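Local atomic coordinates of putative 3-hydroxybutyryl-CoA dehydratase (Rhodopseudomonas palustris, PDB entry 3HIN), a protein that probably acts as a lyase of the enoyl-CoA hydratase/isomerase family, interconverting 3-hydroxyacyl-CoA and enoyl-CoA thioesters. Residues K36-D42 with S78-R83; V107-L113 with A128-A133; E134-A140 with R175-A179; L158-I162 with V184-S188. All coordinates share one frame; numbering follows the deposited sequence.

Interaction 1: K36-D42 with S78-R83; sequences KRNALND and SELRER
Asp42 OD2 lies at the edge of the Arg81 guanidinium, close to its plane, and takes a hydrogen bond from NH1 of Arg81 at 3.1 Å. The bond reaches OD2 on its anti side, and the two flat groups are turned 33° apart. Arg83 brings NH2 to the same oxygen from another direction. This second bond, from Arg83 NH2 to Asp42 OD2, is weak at 3.3 Å, and the planes are 59° apart. One face of the Arg83 guanidinium carries Arg81 CB, offset toward the rim. The three side chains form a salt-bridge network. The other carboxylate oxygen, Asp42 OD1, accepts from His91 and Trp95 of helix 85-103.

A second flat pair sits beside it. Asn41 ND2 donates to Glu79 OE1 at 3.0 Å, on the syn side of the carboxylate, with the two planes 40° apart. Asn41 OD1 caps Leu44 N at the start of helix 42-51. Glu79 OE2 is paired with Arg33. Lys36 NZ donates to Ser78 OG at 3.1 Å, and this hydroxyl also bonds Asp76.

The contact joins two surface loops, each leading into a helix, almost wholly through polar ends. Two arginines share one aspartate oxygen, so their positive charge would probably favour the ionised form of Asp42.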
loop_
_atom_site.group_PDB
_atom_site.type_symbol
_atom_site.label_atom_id
_atom_site.label_comp_id
_atom_site.label_asym_id
_atom_site.label_seq_id
_atom_site.Cartn_x
_atom_site.Cartn_y
_atom_site.Cartn_z
ATOM N N LYS A 36 3.514 -7.317 -35.167
ATOM C CA LYS A 36 4.252 -7.299 -33.919
ATOM C C LYS A 36 3.547 -8.034 -32.788
ATOM O O LYS A 36 3.599 -7.611 -31.632
ATOM C CB LYS A 36 4.586 -5.871 -33.541
ATOM C CG LYS A 36 3.535 -4.892 -33.931
ATOM C CD LYS A 36 4.099 -3.760 -34.766
ATOM C CE LYS A 36 5.532 -3.411 -34.399
ATOM N NZ LYS A 36 5.796 -1.980 -34.636
ATOM N N ARG A 37 2.903 -9.157 -33.124
ATOM C CA ARG A 37 2.369 -10.070 -32.106
ATOM C C ARG A 37 1.519 -9.280 -31.143
ATOM O O ARG A 37 1.571 -9.501 -29.936
ATOM C CB ARG A 37 3.515 -10.830 -31.366
ATOM C CG ARG A 37 4.569 -11.528 -32.357
ATOM C CD ARG A 37 5.555 -12.470 -31.587
ATOM N NE ARG A 37 6.496 -11.697 -30.761
ATOM C CZ ARG A 37 7.105 -12.116 -29.641
ATOM N NH1 ARG A 37 6.880 -13.336 -29.138
ATOM N NH2 ARG A 37 7.940 -11.291 -29.004
ATOM N N ASN A 38 0.768 -8.311 -31.675
ATOM C CA ASN A 38 -0.230 -7.630 -30.877
ATOM C C ASN A 38 0.405 -6.901 -29.708
ATOM O O ASN A 38 -0.186 -6.749 -28.617
ATOM C CB ASN A 38 -1.305 -8.640 -30.413
ATOM C CG ASN A 38 -2.161 -9.170 -31.573
ATOM O OD1 ASN A 38 -2.257 -8.522 -32.639
ATOM N ND2 ASN A 38 -2.738 -10.392 -31.405
ATOM N N ALA A 39 1.648 -6.479 -29.919
ATOM C CA ALA A 39 2.295 -5.579 -29.027
ATOM C C ALA A 39 1.379 -4.390 -28.690
ATOM O O ALA A 39 0.857 -3.703 -29.578
ATOM C CB ALA A 39 3.622 -5.084 -29.658
ATOM N N LEU A 40 1.198 -4.149 -27.397
ATOM C CA LEU A 40 0.365 -3.048 -26.898
ATOM C C LEU A 40 1.075 -1.720 -27.071
ATOM O O LEU A 40 2.275 -1.672 -26.912
ATOM C CB LEU A 40 0.050 -3.258 -25.409
ATOM C CG LEU A 40 -0.429 -4.657 -25.042
ATOM C CD1 LEU A 40 -0.684 -4.738 -23.501
ATOM C CD2 LEU A 40 -1.673 -5.125 -25.942
ATOM N N ASN A 41 0.340 -0.662 -27.444
ATOM C CA ASN A 41 0.882 0.705 -27.515
ATOM C C ASN A 41 -0.199 1.669 -27.093
ATOM O O ASN A 41 -1.350 1.247 -26.876
ATOM C CB ASN A 41 1.421 1.048 -28.930
ATOM C CG ASN A 41 0.311 1.098 -29.992
ATOM O OD1 ASN A 41 -0.887 0.907 -29.718
ATOM N ND2 ASN A 41 0.707 1.393 -31.208
ATOM N N ASP A 42 0.110 2.952 -27.013
ATOM C CA ASP A 42 -0.875 3.876 -26.422
ATOM C C ASP A 42 -2.159 3.987 -27.187
ATOM O O ASP A 42 -3.208 4.116 -26.592
ATOM C CB ASP A 42 -0.329 5.277 -26.155
ATOM C CG ASP A 42 0.844 5.275 -25.161
ATOM O OD1 ASP A 42 0.915 4.337 -24.356
ATOM O OD2 ASP A 42 1.711 6.207 -25.185
ATOM N N SER A 78 9.565 -1.401 -30.143
ATOM C CA SER A 78 9.930 -0.429 -31.178
ATOM C C SER A 78 9.333 0.958 -30.943
ATOM O O SER A 78 9.574 1.888 -31.699
ATOM C CB SER A 78 9.482 -0.929 -32.578
ATOM O OG SER A 78 8.057 -1.066 -32.691
ATOM N N GLU A 79 8.513 1.100 -29.923
ATOM C CA GLU A 79 7.786 2.326 -29.763
ATOM C C GLU A 79 8.032 2.911 -28.389
ATOM O O GLU A 79 7.228 3.691 -27.895
ATOM C CB GLU A 79 6.303 2.064 -30.038
ATOM C CG GLU A 79 5.959 2.049 -31.554
ATOM C CD GLU A 79 4.443 1.899 -31.900
ATOM O OE1 GLU A 79 3.553 2.367 -31.130
ATOM O OE2 GLU A 79 4.158 1.350 -33.000
ATOM N N LEU A 80 9.135 2.525 -27.758
ATOM C CA LEU A 80 9.533 3.152 -26.508
ATOM C C LEU A 80 9.649 4.651 -26.644
ATOM O O LEU A 80 10.271 5.175 -27.567
ATOM C CB LEU A 80 10.881 2.650 -26.011
ATOM C CG LEU A 80 10.884 1.295 -25.327
ATOM C CD1 LEU A 80 11.075 0.248 -26.402
ATOM C CD2 LEU A 80 12.011 1.279 -24.329
ATOM N N ARG A 81 9.048 5.324 -25.682
ATOM C CA ARG A 81 9.139 6.740 -25.578
ATOM C C ARG A 81 9.886 7.022 -24.273
ATOM O O ARG A 81 9.605 6.405 -23.230
ATOM C CB ARG A 81 7.744 7.299 -25.525
ATOM C CG ARG A 81 7.580 8.439 -26.399
ATOM C CD ARG A 81 6.536 9.354 -25.825
ATOM N NE ARG A 81 5.211 8.764 -25.924
ATOM C CZ ARG A 81 4.477 8.723 -27.030
ATOM N NH1 ARG A 81 3.271 8.150 -26.992
ATOM N NH2 ARG A 81 4.939 9.245 -28.164
ATOM N N GLU A 82 10.876 7.916 -24.362
ATOM C CA GLU A 82 11.707 8.357 -23.236
ATOM C C GLU A 82 10.863 9.231 -22.313
ATOM O O GLU A 82 10.113 10.137 -22.780
ATOM C CB GLU A 82 12.903 9.141 -23.749
ATOM C CG GLU A 82 12.510 10.180 -24.838
ATOM C CD GLU A 82 13.622 10.443 -25.860
ATOM O OE1 GLU A 82 13.473 10.032 -27.052
ATOM O OE2 GLU A 82 14.635 11.064 -25.452
ATOM N N ARG A 83 10.993 8.939 -21.009
ATOM C CA ARG A 83 10.067 9.413 -19.983
ATOM C C ARG A 83 10.800 9.616 -18.665
ATOM O O ARG A 83 11.521 8.717 -18.183
ATOM C CB ARG A 83 8.921 8.393 -19.787
ATOM C CG ARG A 83 7.912 8.397 -20.899
ATOM C CD ARG A 83 6.671 7.585 -20.546
ATOM N NE ARG A 83 5.574 7.840 -21.501
ATOM C CZ ARG A 83 5.214 6.997 -22.467
ATOM N NH1 ARG A 83 5.875 5.858 -22.621
ATOM N NH2 ARG A 83 4.201 7.293 -23.281
#

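Interaction 2: V107-L113 with A128-A133; sequences VPVIAAL and AHIRVA
Two neighbouring parallel strands, 109-113 and 130-133, meet here in the central sheet of the crotonase fold. The axes of these two segments approach to 4.7 Å, 19° from parallel. Ile110 pairs with Ile130, Ala111 with Arg131, Ala112 with Val132 and Leu113 with Ala133. Ala111 N donates to Ile130 O, Val132 N to Ala111 O, and Leu113 N to Val132 O at 2.6 Å. Val109 O takes two donors, Ile130 N and His129 N.

The His129 side chain extends the pairing past the strand start. Its ND1 lies 2.8 Å from Val109 N and accepts a nearly straight bond (171°), with the donor close to the ring plane. CG is anti to the carbonyl carbon (chi1 -53°), which carries the ring beside the backbone of Pro108 and Val109. NE2 bonds Gln103 O, so the imidazole is gripped at both nitrogens. A leucine in its place would probably leave Val109 N and Gln103 O without these partners.

On one face, Ile110 CG2 touches Val132 CG2 at 4.0 Å, the two side chains lying side by side. On the other face, Leu113 CD1 rests on Arg131 CB at 3.8 Å, and Ala111 CB meets Ala128 CB at 3.9 Å. Arg131 then bends back, and NH2 donates to Ala128 O from above the carbonyl plane.

Strand 61-66 continues the sheet beyond 109-113. Helix 197-208 packs on Ile110 and Val132, while helix 213-228 packs on Pro108 and His129.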
loop_
_atom_site.group_PDB
_atom_site.type_symbol
_atom_site.label_atom_id
_atom_site.label_comp_id
_atom_site.label_asym_id
_atom_site.label_seq_id
_atom_site.Cartn_x
_atom_site.Cartn_y
_atom_site.Cartn_z
ATOM N N VAL A 107 -20.158 -6.074 -17.477
ATOM C CA VAL A 107 -20.351 -7.480 -17.839
ATOM C C VAL A 107 -19.068 -8.285 -17.756
ATOM O O VAL A 107 -17.958 -7.713 -17.727
ATOM C CB VAL A 107 -20.939 -7.562 -19.252
ATOM C CG1 VAL A 107 -22.305 -6.872 -19.238
ATOM C CG2 VAL A 107 -19.959 -6.975 -20.302
ATOM N N PRO A 108 -19.197 -9.634 -17.719
ATOM C CA PRO A 108 -17.900 -10.328 -17.577
ATOM C C PRO A 108 -17.051 -10.269 -18.847
ATOM O O PRO A 108 -17.576 -10.334 -19.962
ATOM C CB PRO A 108 -18.268 -11.769 -17.318
ATOM C CG PRO A 108 -19.793 -11.842 -17.252
ATOM C CD PRO A 108 -20.369 -10.494 -17.422
ATOM N N VAL A 109 -15.740 -10.210 -18.633
ATOM C CA VAL A 109 -14.758 -10.207 -19.713
ATOM C C VAL A 109 -13.989 -11.522 -19.724
ATOM O O VAL A 109 -13.442 -11.958 -18.683
ATOM C CB VAL A 109 -13.794 -9.069 -19.532
ATOM C CG1 VAL A 109 -12.770 -9.032 -20.676
ATOM C CG2 VAL A 109 -14.564 -7.755 -19.442
ATOM N N ILE A 110 -13.945 -12.146 -20.908
ATOM C CA ILE A 110 -13.260 -13.394 -21.083
ATOM C C ILE A 110 -12.096 -13.148 -22.033
ATOM O O ILE A 110 -12.305 -12.607 -23.104
ATOM C CB ILE A 110 -14.252 -14.508 -21.660
ATOM C CG1 ILE A 110 -15.479 -14.663 -20.736
ATOM C CG2 ILE A 110 -13.545 -15.883 -21.844
ATOM C CD1 ILE A 110 -16.761 -14.360 -21.409
ATOM N N ALA A 111 -10.902 -13.595 -21.680
ATOM C CA ALA A 111 -9.744 -13.467 -22.583
ATOM C C ALA A 111 -9.408 -14.836 -23.197
ATOM O O ALA A 111 -9.263 -15.829 -22.470
ATOM C CB ALA A 111 -8.543 -12.921 -21.796
ATOM N N ALA A 112 -9.322 -14.897 -24.523
ATOM C CA ALA A 112 -8.983 -16.100 -25.222
ATOM C C ALA A 112 -7.495 -16.059 -25.439
ATOM O O ALA A 112 -7.009 -15.150 -26.129
ATOM C CB ALA A 112 -9.788 -16.170 -26.577
ATOM N N LEU A 113 -6.741 -16.954 -24.788
ATOM C CA LEU A 113 -5.271 -16.883 -24.837
ATOM C C LEU A 113 -4.630 -17.906 -25.800
ATOM O O LEU A 113 -5.019 -19.053 -25.852
ATOM C CB LEU A 113 -4.690 -17.005 -23.436
ATOM C CG LEU A 113 -5.362 -16.120 -22.373
ATOM C CD1 LEU A 113 -4.669 -16.409 -21.048
ATOM C CD2 LEU A 113 -5.249 -14.647 -22.710
ATOM N N ALA A 128 -8.845 -9.491 -17.018
ATOM C CA ALA A 128 -10.049 -10.215 -17.437
ATOM C C ALA A 128 -10.543 -11.050 -16.267
ATOM O O ALA A 128 -9.768 -11.365 -15.362
ATOM C CB ALA A 128 -9.743 -11.098 -18.568
ATOM N N HIS A 129 -11.824 -11.402 -16.290
ATOM C CA HIS A 129 -12.410 -12.220 -15.237
ATOM C C HIS A 129 -12.185 -13.679 -15.397
ATOM O O HIS A 129 -12.039 -14.376 -14.412
ATOM C CB HIS A 129 -13.919 -11.953 -15.146
ATOM C CG HIS A 129 -14.203 -10.518 -15.000
ATOM N ND1 HIS A 129 -14.863 -9.786 -15.955
ATOM C CD2 HIS A 129 -13.785 -9.633 -14.065
ATOM C CE1 HIS A 129 -14.891 -8.516 -15.586
ATOM N NE2 HIS A 129 -14.242 -8.402 -14.441
ATOM N N ILE A 130 -12.238 -14.150 -16.641
ATOM C CA ILE A 130 -11.987 -15.571 -17.003
ATOM C C ILE A 130 -10.980 -15.595 -18.156
ATOM O O ILE A 130 -11.039 -14.784 -19.065
ATOM C CB ILE A 130 -13.272 -16.203 -17.458
ATOM C CG1 ILE A 130 -14.306 -16.200 -16.315
ATOM C CG2 ILE A 130 -13.101 -17.649 -18.099
ATOM C CD1 ILE A 130 -15.698 -16.588 -16.816
ATOM N N ARG A 131 -10.079 -16.556 -18.138
ATOM C CA ARG A 131 -9.118 -16.710 -19.219
ATOM C C ARG A 131 -9.333 -18.136 -19.684
ATOM O O ARG A 131 -9.558 -19.051 -18.837
ATOM C CB ARG A 131 -7.669 -16.483 -18.680
ATOM C CG ARG A 131 -7.246 -15.028 -18.411
ATOM C CD ARG A 131 -6.136 -14.902 -17.319
ATOM N NE ARG A 131 -6.703 -15.370 -16.045
ATOM C CZ ARG A 131 -7.604 -14.681 -15.332
ATOM N NH1 ARG A 131 -8.161 -15.232 -14.215
ATOM N NH2 ARG A 131 -7.967 -13.440 -15.692
ATOM N N VAL A 132 -9.281 -18.336 -21.014
ATOM C CA VAL A 132 -9.289 -19.641 -21.633
ATOM C C VAL A 132 -7.992 -19.700 -22.431
ATOM O O VAL A 132 -7.703 -18.772 -23.236
ATOM C CB VAL A 132 -10.475 -19.845 -22.597
ATOM C CG1 VAL A 132 -10.506 -21.281 -23.016
ATOM C CG2 VAL A 132 -11.774 -19.492 -21.948
ATOM N N ALA A 133 -7.207 -20.740 -22.169
ATOM C CA ALA A 133 -5.915 -20.906 -22.801
ATOM C C ALA A 133 -5.923 -22.117 -23.742
ATOM O O ALA A 133 -6.250 -23.238 -23.310
ATOM C CB ALA A 133 -4.797 -21.012 -21.764
#

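Interaction 3: E134-A140 with R175-A179; sequences EASAYYA and RVYSA
Tyr139 and Tyr177 form an antiparallel hydrogen-bonded pair, with Tyr139 N donating to Tyr177 O at 2.9 Å and Tyr177 N to Tyr139 O at 3.1 Å. They belong to a small three-stranded sheet in which strand 138-140 lies between 116-118 and 177-178. Tyr138 and Ser178 make the adjoining non-hydrogen-bonded pair. Ser178 is also the N-cap of the helix that follows.

Tyr139 lies along the second strand. Its CG is anti to the carbonyl carbon (chi1 -55°), and this sets the ring beside residues 177-179. Tyr139 CD2 meets Tyr177 CB at 4.1 Å. Ser178 O sits at the ring edge, near its plane, 3.7 Å from Tyr139 CE2. The ring also stacks with Phe187. Replacing Tyr139 with a leucine would remove the hydroxyl, and the water bound there would probably lose one of its two partners here.

On the sheet face of Tyr138 and Ser178, the Tyr138 side chain runs alongside Val176, with Tyr138 CD1 and Val176 CG1 4.0 Å apart. Its far end leads away from 175-179; the side chain also touches Ala116 and Ile118. Ala140 CB touches Val176 CG2. Near the turn 134-137, Ala137 CB packs on Ala179 CB at 4.1 Å. A water links the Tyr139 side chain to the start of helix 179-185: it lies 2.8 Å from Tyr139 OH and donates to Ala179 O at 2.9 Å.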
loop_
_atom_site.group_PDB
_atom_site.type_symbol
_atom_site.label_atom_id
_atom_site.label_comp_id
_atom_site.label_asym_id
_atom_site.label_seq_id
_atom_site.Cartn_x
_atom_site.Cartn_y
_atom_site.Cartn_z
ATOM N N GLU A 134 -5.626 -21.847 -25.036
ATOM C CA GLU A 134 -5.197 -22.862 -26.033
ATOM C C GLU A 134 -3.830 -23.487 -25.708
ATOM O O GLU A 134 -3.035 -22.857 -25.004
ATOM C CB GLU A 134 -4.989 -22.163 -27.395
ATOM C CG GLU A 134 -6.080 -22.330 -28.292
ATOM C CD GLU A 134 -5.971 -21.495 -29.550
ATOM O OE1 GLU A 134 -4.980 -21.554 -30.326
ATOM O OE2 GLU A 134 -6.981 -20.828 -29.762
ATOM N N ALA A 135 -3.502 -24.659 -26.279
ATOM C CA ALA A 135 -2.227 -25.281 -25.943
ATOM C C ALA A 135 -0.999 -24.383 -26.190
ATOM O O ALA A 135 -0.000 -24.515 -25.487
ATOM C CB ALA A 135 -2.055 -26.579 -26.688
ATOM N N SER A 136 -1.055 -23.488 -27.191
ATOM C CA SER A 136 0.130 -22.715 -27.616
ATOM C C SER A 136 0.418 -21.520 -26.674
ATOM O O SER A 136 1.483 -20.886 -26.761
ATOM C CB SER A 136 -0.082 -22.181 -29.036
ATOM O OG SER A 136 -1.190 -21.256 -28.980
ATOM N N ALA A 137 -0.502 -21.219 -25.759
ATOM C CA ALA A 137 -0.375 -19.983 -24.947
ATOM C C ALA A 137 0.818 -20.207 -24.049
ATOM O O ALA A 137 1.041 -21.343 -23.556
ATOM C CB ALA A 137 -1.661 -19.732 -24.144
ATOM N N TYR A 138 1.622 -19.169 -23.858
ATOM C CA TYR A 138 2.737 -19.271 -22.912
ATOM C C TYR A 138 2.920 -17.938 -22.214
ATOM O O TYR A 138 2.627 -16.894 -22.799
ATOM C CB TYR A 138 4.037 -19.740 -23.590
ATOM C CG TYR A 138 4.531 -18.843 -24.705
ATOM C CD1 TYR A 138 5.445 -17.852 -24.448
ATOM C CD2 TYR A 138 4.083 -18.995 -26.026
ATOM C CE1 TYR A 138 5.916 -17.021 -25.450
ATOM C CE2 TYR A 138 4.575 -18.177 -27.080
ATOM C CZ TYR A 138 5.487 -17.191 -26.756
ATOM O OH TYR A 138 5.992 -16.345 -27.703
ATOM N N TYR A 139 3.391 -17.995 -20.972
ATOM C CA TYR A 139 3.329 -16.876 -20.029
ATOM C C TYR A 139 4.721 -16.516 -19.549
ATOM O O TYR A 139 5.578 -17.427 -19.301
ATOM C CB TYR A 139 2.559 -17.266 -18.793
ATOM C CG TYR A 139 1.181 -17.800 -19.073
ATOM C CD1 TYR A 139 0.137 -16.921 -19.428
ATOM C CD2 TYR A 139 0.922 -19.172 -19.034
ATOM C CE1 TYR A 139 -1.112 -17.381 -19.716
ATOM C CE2 TYR A 139 -0.375 -19.682 -19.328
ATOM C CZ TYR A 139 -1.378 -18.762 -19.640
ATOM O OH TYR A 139 -2.642 -19.184 -19.928
ATOM N N ALA A 140 4.974 -15.212 -19.466
ATOM C CA ALA A 140 6.248 -14.739 -18.999
ATOM C C ALA A 140 6.186 -13.278 -18.642
ATOM O O ALA A 140 5.340 -12.514 -19.179
ATOM C CB ALA A 140 7.340 -14.944 -20.056
ATOM N N ARG A 175 11.334 -17.114 -15.968
ATOM C CA ARG A 175 10.732 -18.415 -16.175
ATOM C C ARG A 175 9.496 -18.301 -17.064
ATOM O O ARG A 175 8.710 -17.359 -16.892
ATOM C CB ARG A 175 10.288 -19.021 -14.886
ATOM C CG ARG A 175 9.707 -20.394 -15.074
ATOM C CD ARG A 175 9.769 -21.070 -13.775
ATOM N NE ARG A 175 9.413 -22.479 -13.776
ATOM C CZ ARG A 175 9.295 -23.120 -12.621
ATOM N NH1 ARG A 175 9.564 -22.430 -11.512
ATOM N NH2 ARG A 175 8.961 -24.403 -12.557
ATOM N N VAL A 176 9.342 -19.255 -17.996
ATOM C CA VAL A 176 8.154 -19.335 -18.840
ATOM C C VAL A 176 7.290 -20.556 -18.437
ATOM O O VAL A 176 7.794 -21.596 -18.021
ATOM C CB VAL A 176 8.591 -19.427 -20.316
ATOM C CG1 VAL A 176 7.381 -19.405 -21.274
ATOM C CG2 VAL A 176 9.663 -18.307 -20.676
ATOM N N TYR A 177 5.975 -20.393 -18.557
ATOM C CA TYR A 177 5.006 -21.428 -18.303
ATOM C C TYR A 177 4.195 -21.703 -19.596
ATOM O O TYR A 177 3.760 -20.763 -20.292
ATOM C CB TYR A 177 4.093 -20.941 -17.190
ATOM C CG TYR A 177 4.710 -20.993 -15.749
ATOM C CD1 TYR A 177 4.999 -22.216 -15.142
ATOM C CD2 TYR A 177 4.986 -19.860 -15.028
ATOM C CE1 TYR A 177 5.518 -22.304 -13.826
ATOM C CE2 TYR A 177 5.532 -19.922 -13.727
ATOM C CZ TYR A 177 5.783 -21.157 -13.134
ATOM O OH TYR A 177 6.322 -21.292 -11.895
ATOM N N SER A 178 3.986 -22.971 -19.931
ATOM C CA SER A 178 3.041 -23.311 -20.974
ATOM C C SER A 178 1.580 -23.147 -20.513
ATOM O O SER A 178 1.269 -22.955 -19.328
ATOM C CB SER A 178 3.253 -24.803 -21.431
ATOM O OG SER A 178 3.129 -25.674 -20.297
ATOM N N ALA A 179 0.677 -23.288 -21.481
ATOM C CA ALA A 179 -0.746 -23.296 -21.186
ATOM C C ALA A 179 -1.092 -24.460 -20.205
ATOM O O ALA A 179 -1.830 -24.267 -19.264
ATOM C CB ALA A 179 -1.477 -23.445 -22.465
HETATM O O HOH W 1 -3.144 -21.738 -18.782
#

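Interaction 4: L158-I162 with V184-S188; sequences LPRLI and VHGFS
Ile162 packs tightly on Phe187 at the end of helix 154-162. Its CG2 sits over the centre of the ring face, 3.9 Å from the centroid and 13° off the ring normal, a CH-pi contact. The other branch reaches the far end of the ring, where Ile162 CD1 is 3.7 Å from Phe187 CZ. A chi1 of 75° puts Ile162 CG2 anti to the carbonyl carbon and so over the Phe187 ring. Leu158 CD1 adds a looser touch at Phe187 CE1. Helix 120-127 packs on both Leu158 and Phe187.

The other side is backbone, and water joins it. Gly186 follows helix 179-185 with positive phi, and a CB there would clash with Leu161 O. One water donates to Leu161 O and, at 2.8 Å, to Gly186 O. Another donates to Ile162 O at 2.7 Å and to His185 O. Ile162 CA also makes a CA-H...O contact with His185 O.

The backbones at and just after the two helix ends thus present carbonyl oxygens to each other. Two carbonyl oxygens cannot hydrogen-bond to each other; each water donates to one from either segment and so bridges them, while the apolar Ile162-Phe187 pair does the dry packing.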
loop_
_atom_site.group_PDB
_atom_site.type_symbol
_atom_site.label_atom_id
_atom_site.label_comp_id
_atom_site.label_asym_id
_atom_site.label_seq_id
_atom_site.Cartn_x
_atom_site.Cartn_y
_atom_site.Cartn_z
ATOM N N LEU A 158 -1.831 -10.420 -10.661
ATOM C CA LEU A 158 -1.263 -11.756 -10.884
ATOM C C LEU A 158 -1.035 -12.560 -9.572
ATOM O O LEU A 158 -1.409 -13.742 -9.495
ATOM C CB LEU A 158 0.029 -11.683 -11.676
ATOM C CG LEU A 158 0.621 -13.067 -12.021
ATOM C CD1 LEU A 158 -0.289 -13.920 -12.880
ATOM C CD2 LEU A 158 1.982 -12.948 -12.838
ATOM N N PRO A 159 -0.441 -11.942 -8.540
ATOM C CA PRO A 159 -0.284 -12.757 -7.358
ATOM C C PRO A 159 -1.605 -13.286 -6.877
ATOM O O PRO A 159 -1.627 -14.286 -6.207
ATOM C CB PRO A 159 0.243 -11.762 -6.289
ATOM C CG PRO A 159 0.893 -10.704 -7.021
ATOM C CD PRO A 159 0.062 -10.573 -8.351
ATOM N N ARG A 160 -2.716 -12.604 -7.160
ATOM C CA ARG A 160 -4.019 -13.141 -6.679
ATOM C C ARG A 160 -4.371 -14.409 -7.472
ATOM O O ARG A 160 -5.131 -15.211 -7.006
ATOM C CB ARG A 160 -5.166 -12.157 -6.808
ATOM C CG ARG A 160 -5.064 -10.995 -5.792
ATOM C CD ARG A 160 -5.918 -9.754 -6.270
ATOM N NE ARG A 160 -6.182 -8.867 -5.150
ATOM C CZ ARG A 160 -5.290 -8.102 -4.531
ATOM N NH1 ARG A 160 -5.644 -7.335 -3.471
ATOM N NH2 ARG A 160 -4.077 -8.013 -5.006
ATOM N N LEU A 161 -3.818 -14.551 -8.681
ATOM C CA LEU A 161 -4.077 -15.738 -9.466
ATOM C C LEU A 161 -3.102 -16.884 -9.145
ATOM O O LEU A 161 -3.512 -18.028 -9.090
ATOM C CB LEU A 161 -3.994 -15.370 -10.988
ATOM C CG LEU A 161 -5.034 -14.342 -11.447
ATOM C CD1 LEU A 161 -4.971 -14.116 -12.993
ATOM C CD2 LEU A 161 -6.482 -14.923 -11.078
ATOM N N ILE A 162 -1.818 -16.574 -8.961
ATOM C CA ILE A 162 -0.735 -17.582 -8.940
ATOM C C ILE A 162 0.160 -17.492 -7.723
ATOM O O ILE A 162 1.037 -18.347 -7.521
ATOM C CB ILE A 162 0.142 -17.458 -10.151
ATOM C CG1 ILE A 162 1.088 -16.239 -10.083
ATOM C CG2 ILE A 162 -0.704 -17.503 -11.444
ATOM C CD1 ILE A 162 2.220 -16.309 -11.109
ATOM N N VAL A 184 -2.751 -25.170 -14.209
ATOM C CA VAL A 184 -2.537 -25.745 -12.893
ATOM C C VAL A 184 -2.103 -24.664 -11.884
ATOM O O VAL A 184 -2.485 -24.721 -10.695
ATOM C CB VAL A 184 -1.497 -26.918 -12.891
ATOM C CG1 VAL A 184 -1.164 -27.337 -11.443
ATOM C CG2 VAL A 184 -1.946 -28.172 -13.809
ATOM N N HIS A 185 -1.260 -23.709 -12.324
ATOM C CA HIS A 185 -0.738 -22.712 -11.355
ATOM C C HIS A 185 -1.661 -21.548 -11.158
ATOM O O HIS A 185 -1.450 -20.756 -10.212
ATOM C CB HIS A 185 0.641 -22.172 -11.721
ATOM C CG HIS A 185 1.680 -23.223 -11.923
ATOM N ND1 HIS A 185 2.004 -24.147 -10.949
ATOM C CD2 HIS A 185 2.520 -23.464 -12.969
ATOM C CE1 HIS A 185 2.984 -24.929 -11.385
ATOM N NE2 HIS A 185 3.310 -24.544 -12.613
ATOM N N GLY A 186 -2.680 -21.423 -12.033
ATOM C CA GLY A 186 -3.697 -20.403 -11.824
ATOM C C GLY A 186 -3.796 -19.346 -12.909
ATOM O O GLY A 186 -4.540 -18.411 -12.755
ATOM N N PHE A 187 -3.055 -19.500 -14.008
ATOM C CA PHE A 187 -3.057 -18.503 -15.033
ATOM C C PHE A 187 -4.392 -18.449 -15.751
ATOM O O PHE A 187 -4.804 -17.369 -16.196
ATOM C CB PHE A 187 -1.941 -18.729 -16.041
ATOM C CG PHE A 187 -0.551 -18.466 -15.476
ATOM C CD1 PHE A 187 0.088 -17.265 -15.725
ATOM C CD2 PHE A 187 0.091 -19.411 -14.693
ATOM C CE1 PHE A 187 1.381 -17.010 -15.250
ATOM C CE2 PHE A 187 1.365 -19.184 -14.228
ATOM C CZ PHE A 187 2.004 -17.956 -14.468
ATOM N N SER A 188 -5.037 -19.611 -15.921
ATOM C CA SER A 188 -6.307 -19.647 -16.600
ATOM C C SER A 188 -7.258 -20.585 -15.903
ATOM O O SER A 188 -6.856 -21.607 -15.325
ATOM C CB SER A 188 -6.153 -20.072 -18.066
ATOM O OG SER A 188 -5.773 -21.472 -18.218
HETATM O O HOH W 2 -6.176 -19.068 -10.544
HETATM O O HOH W 3 0.646 -20.922 -8.332
#

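From the N terminus, interaction 1 comes first and closes the stretch that holds helix 42-51 and strand 61-66, tying together two surface loops. Interaction 2 follows in series and closes a parallel crossover through helix 120-127 in the central sheet. Interactions 3 and 4 cross, their segments alternating along the chain. Interaction 3 closes the run holding helices 154-162 and 164-173 and ties the small sheet to helix 179-185. Interaction 4 closes the run holding helix 164-173 and strand 177-178, tying that helix's end to helix 154-162. Arg131 and Tyr139 both meet residues of 184-188. Interaction 1 lies at the surface and meets interaction 3 where Arg37 packs on Tyr138.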